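6-phospho-beta-d glycosidase (Streptococcus pyogenes, PDB 5FOO) probably hydrolyses 6-phospho-beta-glucosides as a family 1 glycoside hydrolase, and here holds the probe 6-phosphocyclophellitol in its active site. Local coordinates at residues Gln18-Phe23 with Trp79-Asp84; Ile77-Thr80 with Asp85-Gln88; Asp94-Tyr99 with Phe150-Asp155. The protein carries 1 engineered substitution. All coordinates share one frame; numbering follows the deposited sequence.

Contact 1: residues Gln18-Phe23 with Trp79-Asp84. With JAZ (6-phosphocyclophellitol), chain G.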
ATOM      1  N   GLN A  18      -1.724   1.123  11.344  1.00 25.76           N
ATOM      2  CA  GLN A  18      -1.251  -0.174  11.742  1.00 25.63           C
ATOM      3  C   GLN A  18      -0.170  -0.077  12.811  1.00 31.50           C
ATOM      4  O   GLN A  18       0.103  -1.070  13.469  1.00 26.71           O
ATOM      5  CB  GLN A  18      -0.742  -0.924  10.552  1.00 25.12           C
ATOM      6  CG  GLN A  18      -1.824  -1.161   9.525  1.00 25.19           C
ATOM      7  CD  GLN A  18      -1.315  -1.851   8.298  1.00 28.35           C
ATOM      8  OE1 GLN A  18      -0.974  -1.198   7.290  1.00 26.61           O
ATOM      9  NE2 GLN A  18      -1.316  -3.197   8.331  1.00 29.00           N
ATOM     10  N   SER A  19       0.443   1.111  13.000  1.00 27.49           N
ATOM     11  CA  SER A  19       1.534   1.236  13.910  1.00 25.76           C
ATOM     12  C   SER A  19       1.249   2.163  15.094  1.00 24.31           C
ATOM     13  O   SER A  19       1.760   1.914  16.174  1.00 22.79           O
ATOM     14  CB  SER A  19       2.774   1.715  13.129  1.00 28.19           C
ATOM     15  OG  SER A  19       2.536   3.007  12.555  1.00 27.39           O
ATOM     16  N   GLU A  20       0.494   3.248  14.889  1.00 26.33           N
ATOM     17  CA  GLU A  20       0.478   4.352  15.864  1.00 25.32           C
ATOM     18  C   GLU A  20      -0.222   4.057  17.167  1.00 27.16           C
ATOM     19  O   GLU A  20       0.286   4.389  18.245  1.00 25.22           O
ATOM     20  CB  GLU A  20      -0.201   5.591  15.284  1.00 25.38           C
ATOM     21  CG  GLU A  20       0.619   6.375  14.256  1.00 26.21           C
ATOM     22  CD  GLU A  20      -0.173   7.448  13.522  1.00 26.75           C
ATOM     23  OE1 GLU A  20      -1.297   7.805  14.019  1.00 27.43           O
ATOM     24  OE2 GLU A  20       0.340   7.986  12.481  1.00 25.98           O
ATOM     25  N   GLY A  21      -1.408   3.461  17.060  1.00 25.38           N
ATOM     26  CA  GLY A  21      -2.371   3.487  18.177  1.00 30.46           C
ATOM     27  C   GLY A  21      -3.244   4.726  18.048  1.00 28.38           C
ATOM     28  O   GLY A  21      -2.915   5.636  17.290  1.00 28.33           O
ATOM     29  N   ARG A  22      -4.370   4.739  18.758  1.00 27.33           N
ATOM     30  CA  ARG A  22      -5.312   5.853  18.727  1.00 26.04           C
ATOM     31  C   ARG A  22      -5.032   6.908  19.790  1.00 25.88           C
ATOM     32  O   ARG A  22      -5.793   7.840  19.928  1.00 26.23           O
ATOM     33  CB  ARG A  22      -6.713   5.333  18.874  1.00 26.61           C
ATOM     34  CG  ARG A  22      -7.143   4.532  17.634  1.00 28.19           C
ATOM     35  CD  ARG A  22      -8.636   4.113  17.750  1.00 28.97           C
ATOM     36  NE  ARG A  22      -9.534   5.243  17.973  1.00 27.06           N
ATOM     37  CZ  ARG A  22     -10.821   5.187  18.346  1.00 30.25           C
ATOM     38  NH1 ARG A  22     -11.493   4.035  18.550  1.00 32.23           N
ATOM     39  NH2 ARG A  22     -11.463   6.317  18.546  1.00 27.00           N
ATOM     40  N   PHE A  23      -3.903   6.785  20.482  1.00 25.30           N
ATOM     41  CA  PHE A  23      -3.503   7.723  21.490  1.00 27.67           C
ATOM     42  C   PHE A  23      -3.591   9.097  20.918  1.00 28.09           C
ATOM     43  O   PHE A  23      -3.015   9.288  19.884  1.00 27.35           O
ATOM     44  CB  PHE A  23      -2.067   7.484  21.892  1.00 29.10           C
ATOM     45  CG  PHE A  23      -1.825   6.117  22.436  1.00 29.38           C
ATOM     46  CD1 PHE A  23      -2.156   5.817  23.731  1.00 27.35           C
ATOM     47  CD2 PHE A  23      -1.228   5.122  21.632  1.00 32.50           C
ATOM     48  CE1 PHE A  23      -1.919   4.542  24.237  1.00 30.37           C
ATOM     49  CE2 PHE A  23      -0.982   3.866  22.145  1.00 29.23           C
ATOM     50  CZ  PHE A  23      -1.325   3.585  23.441  1.00 30.35           C
ATOM     51  N   TRP A  79      -5.357  11.316   8.123  1.00 25.75           N
ATOM     52  CA  TRP A  79      -6.348  12.350   8.037  1.00 23.99           C
ATOM     53  C   TRP A  79      -7.095  12.526   9.380  1.00 23.72           C
ATOM     54  O   TRP A  79      -7.352  13.665   9.834  1.00 22.10           O
ATOM     55  CB  TRP A  79      -7.309  11.912   6.923  1.00 25.02           C
ATOM     56  CG  TRP A  79      -8.191  12.930   6.349  1.00 26.34           C
ATOM     57  CD1 TRP A  79      -8.399  14.199   6.799  1.00 25.10           C
ATOM     58  CD2 TRP A  79      -9.034  12.759   5.180  1.00 28.74           C
ATOM     59  NE1 TRP A  79      -9.329  14.837   6.001  1.00 25.55           N
ATOM     60  CE2 TRP A  79      -9.725  13.979   4.993  1.00 27.72           C
ATOM     61  CE3 TRP A  79      -9.269  11.681   4.274  1.00 25.35           C
ATOM     62  CZ2 TRP A  79     -10.640  14.158   3.965  1.00 27.57           C
ATOM     63  CZ3 TRP A  79     -10.158  11.865   3.261  1.00 26.00           C
ATOM     64  CH2 TRP A  79     -10.859  13.094   3.116  1.00 25.74           C
ATOM     65  N   THR A  80      -7.418  11.399  10.017  1.00 22.90           N
ATOM     66  CA  THR A  80      -8.141  11.390  11.267  1.00 24.16           C
ATOM     67  C   THR A  80      -7.328  11.891  12.462  1.00 25.93           C
ATOM     68  O   THR A  80      -7.925  12.215  13.461  1.00 26.35           O
ATOM     69  CB  THR A  80      -8.654   9.969  11.612  1.00 26.94           C
ATOM     70  OG1 THR A  80      -7.561   9.016  11.635  1.00 25.02           O
ATOM     71  CG2 THR A  80      -9.727   9.561  10.644  1.00 24.03           C
ATOM     72  N   ARG A  81      -5.992  11.980  12.350  1.00 26.28           N
ATOM     73  CA  ARG A  81      -5.127  12.591  13.408  1.00 26.25           C
ATOM     74  C   ARG A  81      -4.788  14.041  13.105  1.00 26.67           C
ATOM     75  O   ARG A  81      -4.791  14.851  13.994  1.00 25.39           O
ATOM     76  CB  ARG A  81      -3.807  11.800  13.557  1.00 25.51           C
ATOM     77  CG  ARG A  81      -2.899  12.341  14.630  1.00 24.92           C
ATOM     78  CD  ARG A  81      -1.676  11.507  14.811  1.00 24.68           C
ATOM     79  NE  ARG A  81      -1.932  10.164  15.284  1.00 25.38           N
ATOM     80  CZ  ARG A  81      -2.311   9.817  16.502  1.00 26.29           C
ATOM     81  NH1 ARG A  81      -2.509  10.700  17.418  1.00 25.01           N
ATOM     82  NH2 ARG A  81      -2.491   8.501  16.803  1.00 28.94           N
ATOM     83  N   LEU A  82      -4.450  14.351  11.861  1.00 28.82           N
ATOM     84  CA  LEU A  82      -3.948  15.709  11.523  1.00 27.80           C
ATOM     85  C   LEU A  82      -5.039  16.784  11.493  1.00 27.88           C
ATOM     86  O   LEU A  82      -4.778  17.939  11.822  1.00 28.02           O
ATOM     87  CB  LEU A  82      -3.234  15.723  10.190  1.00 26.19           C
ATOM     88  CG  LEU A  82      -2.519  17.044   9.819  1.00 27.64           C
ATOM     89  CD1 LEU A  82      -1.559  17.514  10.949  1.00 25.95           C
ATOM     90  CD2 LEU A  82      -1.757  16.823   8.520  1.00 29.26           C
ATOM     91  N   ILE A  83      -6.251  16.413  11.082  1.00 27.09           N
ATOM     92  CA  ILE A  83      -7.286  17.377  10.839  1.00 26.24           C
ATOM     93  C   ILE A  83      -8.325  17.450  11.941  1.00 28.51           C
ATOM     94  O   ILE A  83      -8.762  16.445  12.479  1.00 29.24           O
ATOM     95  CB  ILE A  83      -7.938  17.125   9.464  1.00 26.55           C
ATOM     96  CG1 ILE A  83      -6.921  17.266   8.334  1.00 26.73           C
ATOM     97  CG2 ILE A  83      -9.126  18.079   9.249  1.00 28.22           C
ATOM     98  CD1 ILE A  83      -6.183  18.618   8.256  1.00 27.78           C
ATOM     99  N   ASP A  84      -8.701  18.671  12.293  1.00 27.80           N
ATOM    100  CA  ASP A  84      -9.670  18.921  13.320  1.00 27.77           C
ATOM    101  C   ASP A  84     -11.047  18.982  12.623  1.00 29.92           C
ATOM    102  O   ASP A  84     -11.834  18.056  12.734  1.00 27.71           O
ATOM    103  CB  ASP A  84      -9.299  20.210  14.072  1.00 28.22           C
ATOM    104  CG  ASP A  84     -10.393  20.678  15.057  1.00 30.96           C
ATOM    105  OD1 ASP A  84     -11.418  20.013  15.291  1.00 33.07           O
ATOM    106  OD2 ASP A  84     -10.243  21.768  15.581  1.00 32.53           O
TER
HETATM  107  C2  JAZ G1464      -0.831  -5.195   4.982  1.00 26.07           C
HETATM  108  C3  JAZ G1464      -0.461  -3.809   4.412  1.00 26.17           C
HETATM  109  C4  JAZ G1464      -0.737  -3.754   2.913  1.00 27.23           C
HETATM  110  C5  JAZ G1464       0.022  -4.823   2.140  1.00 27.97           C
HETATM  111  C6  JAZ G1464      -0.221  -6.189   2.743  1.00 27.41           C
HETATM  112  C7  JAZ G1464       0.030  -6.218   4.251  1.00 27.03           C
HETATM  113  C8  JAZ G1464      -0.070  -7.627   4.830  1.00 30.22           C
HETATM  114  O9  JAZ G1464      -1.409  -8.071   4.633  1.00 31.84           O
HETATM  115  P10 JAZ G1464      -2.050  -9.077   5.682  1.00 33.46           P
HETATM  116  O11 JAZ G1464      -3.440  -9.265   5.187  1.00 38.26           O
HETATM  117  O12 JAZ G1464      -1.820  -8.632   7.066  1.00 44.00           O
HETATM  118  O13 JAZ G1464      -1.267 -10.312   5.574  1.00 33.99           O
HETATM  119  O14 JAZ G1464      -1.544  -6.633   2.414  1.00 29.32           O
HETATM  120  O15 JAZ G1464      -0.509  -5.275   6.375  1.00 26.66           O
HETATM  121  O16 JAZ G1464      -1.278  -2.870   5.064  1.00 27.02           O
HETATM  122  O17 JAZ G1464      -0.423  -2.467   2.410  1.00 29.49           O
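Arg81 reaches out of helix 79-82 to Gln18-Phe23, and its guanidinium edge meets several oxygens there. The segment starts at the ligand. Gln18 OE1 accepts from O16 of 6-phosphocyclophellitol at 2.8 Å, and Gln18 NE2 gives a fairly straight bond to O15 of the ligand at 3.0 Å. These two hydroxyls sit where O3 and O4 of glucose 6-phosphate would be. Ser15 OG and the carbonyl of Trp422 also bond to the Gln18 amide, which helps fix its rotation. Two residues on, the extended Glu20 chain runs past Arg81 in the opposite direction. Arg81 NE bonds to Glu20 OE1 at 2.8 Å, a salt bridge. The donor stands above the carboxylate, 47° out of its plane, while OE1 lies close to the guanidinium plane. The two planes are 57° apart, and a weak bond from Arg81 NH2 ends on the same OE1. Gln78 NE2 also bonds to OE1, and Tyr99 OH to OE2. The fold is the family 1 (beta/alpha)8 barrel. The two segments follow adjacent strands, 9-13 and 72-76, on the C-terminal side of the barrel, where the ligand binds. Gly21 turns the chain with a positive phi. Its O is 2.9 Å from Arg81 NH2, but the angle is poor for a hydrogen bond. Arg22 points away and pairs with Glu36. Phe23 O is gripped end-on by both terminal nitrogens, NH1 of Arg81 at 2.9 Å and NH2 of Arg81 at 3.2 Å. A bend at chi3 (-64°) turns the guanidinium group to these acceptors. Tyr98 adds a cation-pi contact to Arg81.

Contact 2: residues Ile77-Thr80 with Asp85-Gln88; sequences IQWT and DFEQ
Phe86 O accepts from a water at 2.8 Å, and the same water accepts from Trp79 NE1 at 3.0 Å. The indole N-H is thus tied to the backbone of Asp85-Gln88 through one water. Beside this bridge the two rings meet directly. They form an offset edge-to-face pair, with the edge of Phe86 toward the face of the Trp79 five-membered ring. The ring centroids are 5.1 Å apart and the planes stand at 86°. The CD1 and CE1 side of Phe86 does the touching: Phe86 CD1 is 3.5 Å from Trp79 NE1, and Phe86 CE1 is 3.8 Å from Trp79 CD1. The indole gets there with CG anti to the backbone N (chi1 -163°), which carries it out from the start of helix 79-82. An Asx turn shapes the loop around Phe86: Asp85 OD1 accepts from Glu87 N at 3.0 Å. The pair packs against the barrel's outer helices. Trp79 stacks on Phe145 and touches Leu141, both of helix 136-153, and Trp79 and Phe86 both touch Leu126 of helix 124-130. The Phe86 loop itself leads from helix 79-82 to helix 93-108.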
ATOM      1  N   ILE A  77       0.457   9.442   7.035  1.00 25.84           N
ATOM      2  CA  ILE A  77      -0.197  10.461   7.882  1.00 25.87           C
ATOM      3  C   ILE A  77      -1.696  10.154   7.818  1.00 24.86           C
ATOM      4  O   ILE A  77      -2.270   9.997   6.707  1.00 26.60           O
ATOM      5  CB  ILE A  77       0.094  11.903   7.374  1.00 26.22           C
ATOM      6  CG1 ILE A  77       1.583  12.269   7.501  1.00 28.56           C
ATOM      7  CG2 ILE A  77      -0.758  12.945   8.081  1.00 28.23           C
ATOM      8  CD1 ILE A  77       1.976  13.603   6.848  1.00 29.73           C
ATOM      9  N   GLN A  78      -2.300  10.078   8.999  1.00 25.66           N
ATOM     10  CA  GLN A  78      -3.764   9.879   9.174  1.00 25.11           C
ATOM     11  C   GLN A  78      -4.491  11.171   9.128  1.00 24.74           C
ATOM     12  O   GLN A  78      -4.284  11.993   9.976  1.00 28.09           O
ATOM     13  CB  GLN A  78      -4.090   9.187  10.479  1.00 23.40           C
ATOM     14  CG  GLN A  78      -3.546   7.750  10.528  1.00 26.13           C
ATOM     15  CD  GLN A  78      -4.173   6.919  11.651  1.00 26.91           C
ATOM     16  OE1 GLN A  78      -5.315   6.512  11.564  1.00 25.18           O
ATOM     17  NE2 GLN A  78      -3.402   6.660  12.693  1.00 27.59           N
ATOM     18  N   TRP A  79      -5.357  11.316   8.123  1.00 25.75           N
ATOM     19  CA  TRP A  79      -6.348  12.350   8.037  1.00 23.99           C
ATOM     20  C   TRP A  79      -7.095  12.526   9.380  1.00 23.72           C
ATOM     21  O   TRP A  79      -7.352  13.665   9.834  1.00 22.10           O
ATOM     22  CB  TRP A  79      -7.309  11.912   6.923  1.00 25.02           C
ATOM     23  CG  TRP A  79      -8.191  12.930   6.349  1.00 26.34           C
ATOM     24  CD1 TRP A  79      -8.399  14.199   6.799  1.00 25.10           C
ATOM     25  CD2 TRP A  79      -9.034  12.759   5.180  1.00 28.74           C
ATOM     26  NE1 TRP A  79      -9.329  14.837   6.001  1.00 25.55           N
ATOM     27  CE2 TRP A  79      -9.725  13.979   4.993  1.00 27.72           C
ATOM     28  CE3 TRP A  79      -9.269  11.681   4.274  1.00 25.35           C
ATOM     29  CZ2 TRP A  79     -10.640  14.158   3.965  1.00 27.57           C
ATOM     30  CZ3 TRP A  79     -10.158  11.865   3.261  1.00 26.00           C
ATOM     31  CH2 TRP A  79     -10.859  13.094   3.116  1.00 25.74           C
ATOM     32  N   THR A  80      -7.418  11.399  10.017  1.00 22.90           N
ATOM     33  CA  THR A  80      -8.141  11.390  11.267  1.00 24.16           C
ATOM     34  C   THR A  80      -7.328  11.891  12.462  1.00 25.93           C
ATOM     35  O   THR A  80      -7.925  12.215  13.461  1.00 26.35           O
ATOM     36  CB  THR A  80      -8.654   9.969  11.612  1.00 26.94           C
ATOM     37  OG1 THR A  80      -7.561   9.016  11.635  1.00 25.02           O
ATOM     38  CG2 THR A  80      -9.727   9.561  10.644  1.00 24.03           C
ATOM     39  N   ASP A  85     -11.292  20.022  11.826  1.00 32.10           N
ATOM     40  CA  ASP A  85     -12.580  20.204  11.175  1.00 35.06           C
ATOM     41  C   ASP A  85     -12.292  19.789   9.728  1.00 32.86           C
ATOM     42  O   ASP A  85     -11.493  20.415   9.047  1.00 30.57           O
ATOM     43  CB  ASP A  85     -13.017  21.682  11.349  1.00 36.34           C
ATOM     44  CG  ASP A  85     -14.220  22.090  10.463  1.00 41.53           C
ATOM     45  OD1 ASP A  85     -14.670  21.342   9.576  1.00 35.89           O
ATOM     46  OD2 ASP A  85     -14.680  23.246  10.648  1.00 57.38           O
ATOM     47  N   PHE A  86     -12.908  18.706   9.287  1.00 28.92           N
ATOM     48  CA  PHE A  86     -12.707  18.176   7.952  1.00 32.50           C
ATOM     49  C   PHE A  86     -13.141  19.107   6.832  1.00 30.86           C
ATOM     50  O   PHE A  86     -12.532  19.091   5.777  1.00 28.40           O
ATOM     51  CB  PHE A  86     -13.432  16.851   7.755  1.00 32.08           C
ATOM     52  CG  PHE A  86     -12.934  15.745   8.615  1.00 32.13           C
ATOM     53  CD1 PHE A  86     -11.619  15.349   8.572  1.00 32.93           C
ATOM     54  CD2 PHE A  86     -13.797  15.048   9.421  1.00 31.51           C
ATOM     55  CE1 PHE A  86     -11.165  14.316   9.360  1.00 32.46           C
ATOM     56  CE2 PHE A  86     -13.348  13.992  10.206  1.00 32.61           C
ATOM     57  CZ  PHE A  86     -12.026  13.620  10.169  1.00 32.17           C
ATOM     58  N   GLU A  87     -14.199  19.880   7.054  1.00 31.45           N
ATOM     59  CA  GLU A  87     -14.784  20.722   6.011  1.00 32.16           C
ATOM     60  C   GLU A  87     -13.852  21.895   5.745  1.00 32.44           C
ATOM     61  O   GLU A  87     -13.790  22.370   4.676  1.00 33.91           O
ATOM     62  CB  GLU A  87     -16.147  21.297   6.469  1.00 32.05           C
ATOM     63  CG  GLU A  87     -17.236  20.275   6.710  1.00 32.13           C
ATOM     64  CD  GLU A  87     -17.669  19.544   5.430  1.00 35.13           C
ATOM     65  OE1 GLU A  87     -17.514  20.022   4.274  1.00 32.98           O
ATOM     66  OE2 GLU A  87     -18.212  18.480   5.569  1.00 35.84           O
ATOM     67  N   GLN A  88     -13.092  22.340   6.727  1.00 36.36           N
ATOM     68  CA  GLN A  88     -12.216  23.521   6.575  1.00 38.71           C
ATOM     69  C   GLN A  88     -10.759  23.114   6.574  1.00 34.88           C
ATOM     70  O   GLN A  88      -9.902  23.959   6.473  1.00 34.72           O
ATOM     71  CB  GLN A  88     -12.487  24.507   7.745  1.00 43.58           C
ATOM     72  CG  GLN A  88     -13.744  25.333   7.577  1.00 47.43           C
ATOM     73  CD  GLN A  88     -13.510  26.465   6.584  1.00 59.36           C
ATOM     74  OE1 GLN A  88     -12.895  27.486   6.910  1.00 69.71           O
ATOM     75  NE2 GLN A  88     -13.970  26.277   5.360  1.00 62.50           N
TER
HETATM   76  O   HOH W   1     -10.159  17.676   5.319  1.00 26.47           O

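Contact 3: residues Asp94-Tyr99 with Phe150-Asp155; sequences DGLAYY and FEQFGD
Gln152 and Phe153 meet Leu96 and Tyr99 near the end of helix 136-153. Gln152 comes first and crosses the Leu96 side chain at about a right angle. Its chain is bent at chi2 (-60°), which folds it over the leucine tip. Gln152 CB is 3.8 Å from Leu96 CD1, and CG and OE1 of Gln152 are about as near to that methyl. The contact is one of packing, with no hydrogen bond between the segments. Phe153 follows and points toward helix 93-108. Its far end, CZ, lies 3.6 Å from Leu96 CD1 and 3.5 Å from Tyr99 CB. Both approach the ring obliquely. One face of the Phe153 ring has Gln152 CB over its centre, 3.9 Å above the plane. From Tyr99, CB makes the contact; the phenol leads away, with its hydroxyl bonded to Glu20. One face of the Tyr99 ring is backed by Tyr98 CD2. The two helices follow barrel strands 72-76 and 112-116, so they are neighbours in the outer layer of the (beta/alpha)8 fold. Phe153 also touches Ile103 of helix 93-108, Leu82 of helix 79-82 and Ile77 just beyond strand 72-76.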
ATOM      1  N   ASP A  94      -2.146  18.618  18.330  1.00 28.50           N
ATOM      2  CA  ASP A  94      -1.358  17.444  18.759  1.00 29.69           C
ATOM      3  C   ASP A  94      -0.947  16.554  17.565  1.00 24.94           C
ATOM      4  O   ASP A  94       0.137  15.995  17.553  1.00 23.81           O
ATOM      5  CB  ASP A  94      -1.989  16.567  19.880  1.00 35.02           C
ATOM      6  CG  ASP A  94      -0.917  15.498  20.446  1.00 44.76           C
ATOM      7  OD1 ASP A  94      -0.689  14.385  19.853  1.00 46.57           O
ATOM      8  OD2 ASP A  94      -0.212  15.823  21.442  1.00 48.19           O
ATOM      9  N   GLY A  95      -1.799  16.434  16.570  1.00 24.93           N
ATOM     10  CA  GLY A  95      -1.417  15.676  15.364  1.00 26.03           C
ATOM     11  C   GLY A  95      -0.267  16.288  14.585  1.00 25.12           C
ATOM     12  O   GLY A  95       0.630  15.572  14.112  1.00 30.06           O
ATOM     13  N   LEU A  96      -0.287  17.608  14.462  1.00 24.39           N
ATOM     14  CA  LEU A  96       0.789  18.333  13.816  1.00 25.71           C
ATOM     15  C   LEU A  96       2.099  18.093  14.575  1.00 24.74           C
ATOM     16  O   LEU A  96       3.090  17.694  13.955  1.00 26.52           O
ATOM     17  CB  LEU A  96       0.465  19.847  13.773  1.00 27.00           C
ATOM     18  CG  LEU A  96       1.493  20.784  13.180  1.00 26.22           C
ATOM     19  CD1 LEU A  96       1.712  20.336  11.734  1.00 28.23           C
ATOM     20  CD2 LEU A  96       1.125  22.304  13.392  1.00 26.34           C
ATOM     21  N   ALA A  97       2.102  18.325  15.896  1.00 27.39           N
ATOM     22  CA  ALA A  97       3.286  18.031  16.748  1.00 28.62           C
ATOM     23  C   ALA A  97       3.696  16.569  16.598  1.00 28.13           C
ATOM     24  O   ALA A  97       4.878  16.309  16.565  1.00 28.87           O
ATOM     25  CB  ALA A  97       3.018  18.340  18.225  1.00 28.46           C
ATOM     26  N   TYR A  98       2.723  15.631  16.455  1.00 27.95           N
ATOM     27  CA  TYR A  98       3.061  14.197  16.271  1.00 26.80           C
ATOM     28  C   TYR A  98       3.815  13.929  14.948  1.00 25.85           C
ATOM     29  O   TYR A  98       4.856  13.290  14.950  1.00 25.71           O
ATOM     30  CB  TYR A  98       1.867  13.210  16.429  1.00 25.30           C
ATOM     31  CG  TYR A  98       2.332  11.806  16.182  1.00 25.25           C
ATOM     32  CD1 TYR A  98       3.165  11.157  17.092  1.00 26.48           C
ATOM     33  CD2 TYR A  98       2.049  11.146  14.996  1.00 26.17           C
ATOM     34  CE1 TYR A  98       3.665   9.897  16.838  1.00 26.71           C
ATOM     35  CE2 TYR A  98       2.534   9.884  14.739  1.00 25.12           C
ATOM     36  CZ  TYR A  98       3.339   9.255  15.664  1.00 26.18           C
ATOM     37  OH  TYR A  98       3.863   8.003  15.394  1.00 23.96           O
ATOM     38  N   TYR A  99       3.327  14.435  13.827  1.00 26.11           N
ATOM     39  CA  TYR A  99       3.968  14.160  12.527  1.00 25.77           C
ATOM     40  C   TYR A  99       5.309  14.949  12.405  1.00 24.93           C
ATOM     41  O   TYR A  99       6.303  14.471  11.806  1.00 25.25           O
ATOM     42  CB  TYR A  99       2.968  14.335  11.349  1.00 23.46           C
ATOM     43  CG  TYR A  99       1.944  13.218  11.376  1.00 25.47           C
ATOM     44  CD1 TYR A  99       2.348  11.904  11.164  1.00 24.45           C
ATOM     45  CD2 TYR A  99       0.571  13.459  11.669  1.00 26.43           C
ATOM     46  CE1 TYR A  99       1.453  10.869  11.234  1.00 26.32           C
ATOM     47  CE2 TYR A  99      -0.334  12.423  11.747  1.00 27.36           C
ATOM     48  CZ  TYR A  99       0.112  11.136  11.546  1.00 27.23           C
ATOM     49  OH  TYR A  99      -0.751  10.066  11.665  1.00 27.75           O
ATOM     50  N   PHE A 150       1.538  19.091   2.802  1.00 26.46           N
ATOM     51  CA  PHE A 150       2.599  19.719   2.000  1.00 27.16           C
ATOM     52  C   PHE A 150       3.121  21.079   2.624  1.00 26.72           C
ATOM     53  O   PHE A 150       4.333  21.277   2.710  1.00 27.41           O
ATOM     54  CB  PHE A 150       2.130  19.940   0.597  1.00 24.20           C
ATOM     55  CG  PHE A 150       1.560  18.712  -0.064  1.00 25.06           C
ATOM     56  CD1 PHE A 150       2.095  17.448   0.166  1.00 24.45           C
ATOM     57  CD2 PHE A 150       0.527  18.848  -0.986  1.00 23.33           C
ATOM     58  CE1 PHE A 150       1.577  16.329  -0.489  1.00 28.36           C
ATOM     59  CE2 PHE A 150       0.053  17.767  -1.670  1.00 25.82           C
ATOM     60  CZ  PHE A 150       0.573  16.490  -1.420  1.00 27.34           C
ATOM     61  N   GLU A 151       2.217  21.935   3.087  1.00 25.81           N
ATOM     62  CA  GLU A 151       2.590  23.191   3.727  1.00 27.71           C
ATOM     63  C   GLU A 151       3.353  22.981   5.017  1.00 30.38           C
ATOM     64  O   GLU A 151       4.321  23.670   5.277  1.00 28.74           O
ATOM     65  CB  GLU A 151       1.345  24.036   3.980  1.00 29.30           C
ATOM     66  CG  GLU A 151       0.776  24.514   2.656  1.00 33.14           C
ATOM     67  CD  GLU A 151      -0.616  25.075   2.727  1.00 37.15           C
ATOM     68  OE1 GLU A 151      -1.177  25.179   3.828  1.00 38.85           O
ATOM     69  OE2 GLU A 151      -1.141  25.444   1.648  1.00 40.38           O
ATOM     70  N   GLN A 152       2.954  21.993   5.815  1.00 30.47           N
ATOM     71  CA  GLN A 152       3.513  21.843   7.135  1.00 28.62           C
ATOM     72  C   GLN A 152       4.773  21.031   7.139  1.00 33.12           C
ATOM     73  O   GLN A 152       5.638  21.280   7.967  1.00 33.30           O
ATOM     74  CB  GLN A 152       2.510  21.238   8.089  1.00 31.93           C
ATOM     75  CG  GLN A 152       1.277  22.098   8.380  1.00 30.08           C
ATOM     76  CD  GLN A 152       1.643  23.424   9.004  1.00 28.85           C
ATOM     77  OE1 GLN A 152       2.553  23.499   9.828  1.00 26.35           O
ATOM     78  NE2 GLN A 152       0.983  24.481   8.562  1.00 26.96           N
ATOM     79  N   PHE A 153       4.870  20.048   6.239  1.00 30.43           N
ATOM     80  CA  PHE A 153       5.937  19.089   6.266  1.00 25.92           C
ATOM     81  C   PHE A 153       6.817  19.087   5.062  1.00 24.26           C
ATOM     82  O   PHE A 153       7.872  18.433   5.080  1.00 26.90           O
ATOM     83  CB  PHE A 153       5.347  17.652   6.431  1.00 26.60           C
ATOM     84  CG  PHE A 153       4.360  17.545   7.595  1.00 26.53           C
ATOM     85  CD1 PHE A 153       4.745  17.951   8.874  1.00 28.50           C
ATOM     86  CD2 PHE A 153       3.063  17.075   7.414  1.00 27.96           C
ATOM     87  CE1 PHE A 153       3.874  17.858   9.951  1.00 26.31           C
ATOM     88  CE2 PHE A 153       2.146  17.043   8.477  1.00 26.07           C
ATOM     89  CZ  PHE A 153       2.566  17.439   9.748  1.00 27.42           C
ATOM     90  N   GLY A 154       6.429  19.786   4.012  1.00 26.14           N
ATOM     91  CA  GLY A 154       7.162  19.703   2.711  1.00 26.59           C
ATOM     92  C   GLY A 154       8.551  20.314   2.595  1.00 24.67           C
ATOM     93  O   GLY A 154       9.297  20.084   1.589  1.00 22.01           O
ATOM     94  N   ASP A 155       8.918  21.029   3.642  1.00 25.56           N
ATOM     95  CA  ASP A 155      10.262  21.600   3.789  1.00 29.25           C
ATOM     96  C   ASP A 155      11.179  20.484   4.092  1.00 31.23           C
ATOM     97  O   ASP A 155      12.340  20.542   3.695  1.00 29.25           O
ATOM     98  CB  ASP A 155      10.318  22.648   4.944  1.00 31.63           C
ATOM     99  CG  ASP A 155       9.909  22.057   6.300  1.00 33.15           C
ATOM    100  OD1 ASP A 155       8.870  21.335   6.416  1.00 31.15           O
ATOM    101  OD2 ASP A 155      10.638  22.256   7.241  1.00 33.31           O
TER

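Overall arrangement
The three contacts lie on the same side of the chain's centre. Contacts 1 and 2 have centres about 10 Å apart and share Trp79 and Thr80. Contact 3 has its centre about 13 Å from each of the other two centres. Glu20 connects them: its OE1 is 2.7 Å from Gln78 NE2 of contact 2, and its OE2 is 2.5 Å from Tyr99 OH of contact 3. Tyr99 OH is also 3.1 Å from Gln78 N. Ile77 packs on Phe153 and Tyr99, joining contacts 2 and 3. Contact 1 alone reaches the ligand, through Gln18. Contact 3 joins two helices of the outer layer, contact 2 the start of helix 79-82 to the loop after it.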